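Local coordinates for protein ATP phosphoribosyltransferase regulatory subunit (Bacillus halodurans, PDB 3OD1) that is probably required, together with HisG subunits, for the first step of histidine biosynthesis, and may let histidine regulate that step by feedback, at residues 41-46 with 105-109; 102-106 with 130-136. All coordinates share one frame; numbering follows the deposited sequence.

Interaction 1: residues 41-46 with 105-109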
# COMPACT_ATOMS: atom_id res chain seq x y z
N TRP B 41 8.55 -3.34 19.22
CA TRP B 41 8.43 -2.32 20.27
C TRP B 41 6.98 -2.07 20.68
O TRP B 41 6.68 -1.10 21.38
CB TRP B 41 9.06 -1.00 19.81
CG TRP B 41 10.53 -1.04 19.66
CD1 TRP B 41 11.26 -1.94 18.93
CD2 TRP B 41 11.49 -0.14 20.25
NE1 TRP B 41 12.60 -1.66 19.03
CE2 TRP B 41 12.77 -0.55 19.82
CE3 TRP B 41 11.38 0.98 21.09
CZ2 TRP B 41 13.94 0.12 20.20
CZ3 TRP B 41 12.54 1.63 21.48
CH2 TRP B 41 13.80 1.20 21.04
N GLY B 42 6.08 -2.92 20.20
CA GLY B 42 4.69 -2.88 20.64
C GLY B 42 3.75 -1.99 19.85
O GLY B 42 2.63 -1.74 20.30
N TYR B 43 4.18 -1.50 18.69
CA TYR B 43 3.32 -0.64 17.88
C TYR B 43 2.42 -1.50 17.00
O TYR B 43 2.83 -2.58 16.55
CB TYR B 43 4.16 0.35 17.05
CG TYR B 43 4.80 1.43 17.90
CD1 TYR B 43 4.30 2.73 17.90
CD2 TYR B 43 5.87 1.13 18.73
CE1 TYR B 43 4.87 3.71 18.69
CE2 TYR B 43 6.44 2.12 19.55
CZ TYR B 43 5.93 3.40 19.52
OH TYR B 43 6.49 4.38 20.30
N ASP B 44 1.19 -1.06 16.79
CA ASP B 44 0.25 -1.79 15.93
C ASP B 44 0.03 -1.01 14.64
O ASP B 44 -0.36 0.16 14.67
CB ASP B 44 -1.12 -1.96 16.58
CG ASP B 44 -1.10 -2.88 17.79
OD1 ASP B 44 -0.42 -3.93 17.78
OD2 ASP B 44 -1.81 -2.57 18.75
N MSE B 45 0.28 -1.67 13.51
CA MSE B 45 -0.03 -1.09 12.20
C MSE B 45 -1.52 -0.86 12.02
O MSE B 45 -2.34 -1.69 12.41
CB MSE B 45 0.50 -2.02 11.10
CG MSE B 45 1.99 -2.18 11.17
SE MSE B 45 2.83 -0.75 10.17
CE MSE B 45 2.12 -1.36 8.45
N ILE B 46 -1.88 0.27 11.42
CA ILE B 46 -3.25 0.51 10.99
C ILE B 46 -3.26 1.00 9.56
O ILE B 46 -2.18 1.22 8.97
CB ILE B 46 -4.01 1.51 11.92
CG1 ILE B 46 -3.15 2.74 12.21
CG2 ILE B 46 -4.43 0.82 13.21
CD1 ILE B 46 -3.06 3.73 11.04
N ARG B 105 0.09 3.12 20.80
CA ARG B 105 1.27 3.01 19.96
C ARG B 105 0.83 2.44 18.62
O ARG B 105 0.50 1.26 18.50
CB ARG B 105 2.32 2.12 20.61
CG ARG B 105 3.05 2.80 21.78
CD ARG B 105 3.93 1.85 22.53
NE ARG B 105 4.79 2.57 23.46
CZ ARG B 105 4.41 2.96 24.68
NH1 ARG B 105 3.19 2.69 25.12
NH2 ARG B 105 5.27 3.63 25.44
N LEU B 106 0.81 3.31 17.62
CA LEU B 106 0.28 2.95 16.32
C LEU B 106 1.33 3.23 15.26
O LEU B 106 2.22 4.07 15.47
CB LEU B 106 -1.00 3.73 16.05
CG LEU B 106 -2.17 3.43 17.00
CD1 LEU B 106 -3.25 4.48 16.88
CD2 LEU B 106 -2.77 2.07 16.73
N ALA B 107 1.23 2.53 14.14
CA ALA B 107 2.24 2.60 13.08
C ALA B 107 1.58 2.54 11.72
O ALA B 107 0.41 2.15 11.61
CB ALA B 107 3.27 1.43 13.20
N TYR B 108 2.31 2.94 10.69
CA TYR B 108 1.74 2.92 9.34
C TYR B 108 2.84 2.76 8.31
O TYR B 108 4.00 3.03 8.58
CB TYR B 108 0.98 4.21 9.07
CG TYR B 108 1.86 5.44 9.20
CD1 TYR B 108 2.02 6.07 10.43
CD2 TYR B 108 2.55 5.95 8.10
CE1 TYR B 108 2.84 7.20 10.56
CE2 TYR B 108 3.38 7.07 8.23
CZ TYR B 108 3.51 7.69 9.46
OH TYR B 108 4.34 8.80 9.58
N GLN B 109 2.46 2.29 7.13
CA GLN B 109 3.31 2.35 5.96
C GLN B 109 2.35 2.69 4.82
O GLN B 109 1.53 1.86 4.42
CB GLN B 109 4.00 1.00 5.73
CG GLN B 109 4.90 0.97 4.52
CD GLN B 109 5.53 -0.40 4.28
OE1 GLN B 109 5.70 -1.19 5.22
NE2 GLN B 109 5.90 -0.69 3.03
O HOH W 1 -0.21 1.49 6.99
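Gly42 brings its carbonyl oxygen to within 3.9 Å of Arg105 CB, just before the two chains pair. Its phi is positive, and a side chain at this position would press on the carbonyl oxygen of Trp41. Tyr43 makes the main side-chain contact. Its CG lies anti to its carbonyl carbon (chi1 -71°), and one ring face is turned to the Arg105 chain. Arg105 CB sits over that face, toward the rim, in a CH-pi contact 3.6 Å from the Tyr43 ring centroid. The extended arginine then runs obliquely across the ring, CG and CD passing near CZ. The guanidinium is turned 74° from the ring plane. Glu144 accepts a hydrogen bond from Tyr43 OH and forms a salt bridge with Arg105, so it ties both polar ends together.

Asp44 carries the first two bonds of the parallel ladder. Its N donates to Arg105 O at 3.0 Å. Its O accepts Ala107 N at 2.9 Å. Met45, a selenomethionine, turns to the face of Ala107. Its bent chain sets SE 3.8 Å from Ala107 CB and brings CE near Gln109. Ile46 N closes the ladder on Ala107 O at 3.0 Å, while its CG2 packs across Leu106 CD2. A water accepts from Gln109 N and lies 2.8 Å from Ile46 O, joining the chains beyond the ladder.

Strand 44-45 is one of the two outermost strands of the mixed sheet within this chain. With helix 21-40 before it, it is consistent with motif 1 of class II synthetases, a dimer element. Ile38 of that helix touches Tyr43 and Ala107. Helix 139-155 packs on Trp41 and Tyr43. Asp44 OD1 is hydrogen-bonded to Gln338 of the second subunit.

Interaction 2: residues 102-106 with 130-136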
# COMPACT_ATOMS: atom_id res chain seq x y z
N TYR B 102 -5.25 5.40 26.73
CA TYR B 102 -3.88 5.84 26.46
C TYR B 102 -2.93 5.10 27.40
O TYR B 102 -3.35 4.66 28.47
CB TYR B 102 -3.75 7.35 26.66
CG TYR B 102 -4.43 8.20 25.58
CD1 TYR B 102 -5.00 9.42 25.90
CD2 TYR B 102 -4.48 7.77 24.25
CE1 TYR B 102 -5.62 10.21 24.93
CE2 TYR B 102 -5.10 8.56 23.27
CZ TYR B 102 -5.67 9.78 23.62
OH TYR B 102 -6.28 10.58 22.67
N PRO B 103 -1.66 4.96 27.00
CA PRO B 103 -1.11 5.43 25.72
C PRO B 103 -1.33 4.45 24.57
O PRO B 103 -1.38 3.23 24.78
CB PRO B 103 0.39 5.55 26.00
CG PRO B 103 0.59 5.20 27.45
CD PRO B 103 -0.60 4.39 27.85
N LEU B 104 -1.45 4.99 23.37
CA LEU B 104 -1.57 4.18 22.17
C LEU B 104 -0.31 4.27 21.33
O LEU B 104 0.29 5.34 21.18
CB LEU B 104 -2.77 4.65 21.35
CG LEU B 104 -4.12 4.25 21.95
CD1 LEU B 104 -5.22 5.13 21.39
CD2 LEU B 104 -4.38 2.77 21.67
N ARG B 105 0.09 3.12 20.80
CA ARG B 105 1.27 3.01 19.96
C ARG B 105 0.83 2.44 18.62
O ARG B 105 0.50 1.26 18.50
CB ARG B 105 2.32 2.12 20.61
CG ARG B 105 3.05 2.80 21.78
CD ARG B 105 3.93 1.85 22.53
NE ARG B 105 4.79 2.57 23.46
CZ ARG B 105 4.41 2.96 24.68
NH1 ARG B 105 3.19 2.69 25.12
NH2 ARG B 105 5.27 3.63 25.44
N LEU B 106 0.81 3.31 17.62
CA LEU B 106 0.28 2.95 16.32
C LEU B 106 1.33 3.23 15.26
O LEU B 106 2.22 4.07 15.47
CB LEU B 106 -1.00 3.73 16.05
CG LEU B 106 -2.17 3.43 17.00
CD1 LEU B 106 -3.25 4.48 16.88
CD2 LEU B 106 -2.77 2.07 16.73
N GLY B 130 6.09 5.21 9.61
CA GLY B 130 6.36 5.83 10.90
C GLY B 130 5.44 5.33 11.99
O GLY B 130 4.72 4.34 11.81
N VAL B 131 5.47 6.04 13.13
CA VAL B 131 4.72 5.67 14.33
C VAL B 131 4.18 6.92 15.01
O VAL B 131 4.73 8.02 14.84
CB VAL B 131 5.62 4.96 15.37
CG1 VAL B 131 6.32 3.74 14.76
CG2 VAL B 131 6.67 5.93 15.95
N GLU B 132 3.11 6.73 15.78
CA GLU B 132 2.60 7.76 16.68
C GLU B 132 2.50 7.12 18.06
O GLU B 132 2.01 5.99 18.19
CB GLU B 132 1.20 8.22 16.25
CG GLU B 132 1.07 8.56 14.77
CD GLU B 132 1.93 9.74 14.36
OE1 GLU B 132 2.41 10.48 15.25
OE2 GLU B 132 2.12 9.94 13.14
N LEU B 133 2.98 7.82 19.07
CA LEU B 133 2.86 7.38 20.45
C LEU B 133 2.05 8.45 21.17
O LEU B 133 2.53 9.57 21.38
CB LEU B 133 4.24 7.18 21.08
CG LEU B 133 4.35 7.20 22.61
CD1 LEU B 133 3.39 6.23 23.27
CD2 LEU B 133 5.78 6.89 23.04
N ILE B 134 0.81 8.13 21.50
CA ILE B 134 -0.15 9.15 21.88
C ILE B 134 -0.58 8.99 23.33
O ILE B 134 -0.95 7.90 23.75
CB ILE B 134 -1.40 9.11 20.99
CG1 ILE B 134 -1.01 9.32 19.53
CG2 ILE B 134 -2.41 10.17 21.44
CD1 ILE B 134 -2.04 8.77 18.57
N GLY B 135 -0.52 10.08 24.08
CA GLY B 135 -0.99 10.06 25.46
C GLY B 135 0.08 9.79 26.50
O GLY B 135 -0.25 9.49 27.65
N ASP B 136 1.34 9.87 26.12
CA ASP B 136 2.44 9.66 27.07
C ASP B 136 3.39 10.85 26.97
O ASP B 136 4.09 11.03 25.97
CB ASP B 136 3.16 8.33 26.80
CG ASP B 136 4.30 8.05 27.78
OD1 ASP B 136 4.76 8.97 28.49
OD2 ASP B 136 4.74 6.88 27.83
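Val131 CA approaches Leu106 O at 3.2 Å, a CA-H...O contact beside the first rungs of an antiparallel ladder. Glu132 and Leu106 form a hydrogen-bonded pair. Glu132 N donates to Leu106 O at 2.8 Å, and Leu106 N returns a bond to Glu132 O. The Glu132 carboxylate bends off from the pair and is hydrogen-bonded to Tyr300 and Thr86.

Leu133 faces Arg105 in a non-hydrogen-bonded pair. The two side chains run side by side. Leu133 CG is anti to the backbone N (chi1 159°), and CD1 covers the centre of one guanidinium face, 3.7 Å from Arg105 CZ. Ile134 repeats the two-way bonding with Leu104, and Ile134 N reaches Leu104 O at 2.9 Å. Ile134 CG2 meets Tyr102 CE2 at 3.6 Å.

Gly135 lays its CA over a face of the Tyr102 ring, 4.3 Å from the centroid. A CB here would strike Tyr102 CG. A serine in place of Tyr102 would probably leave Gly135 CA and Ile134 CG2 without the ring they rest on, and Arg309 without its cation-pi partner. Asp136 packs its CB on Pro103, which follows a cis peptide bond. Asp136 OD1 is hydrogen-bonded to Thr138 and OD2 to Gln368 of the second subunit. Arg105 NH2 is 4.1 Å from Asp136 OD2, too far for a salt bridge, and has Glu144 as its ion-pair partner.

The strands 104-113 and 125-134 form a hairpin consistent with motif 2 of class II synthetases. Helix 86-94 packs on the face of Leu104 and Ile134, and helix 139-155 on that of Leu133. Strand 313-319 continues the sheet beyond 125-134.

How the interactions relate
Interactions 1 and 2 lie side by side in one mixed sheet, their centres about 8 Å apart. Strand 104-113 is common to both, and Arg105 and Leu106 take part in each. Strand 104-113 pairs in parallel with 44-45 on one flank and antiparallel with 125-134 on the other. Along the chain the order is 41-46, then 102-109, then 130-136. Tyr43 bridges the contacts, with CD1 touching Val131 and OH touching Leu133. Together they join the probable motif 1 strand to the probable motif 2 hairpin of the synthetase-like domain. Both also touch the second subunit, so this sheet edge helps to form the dimer interface.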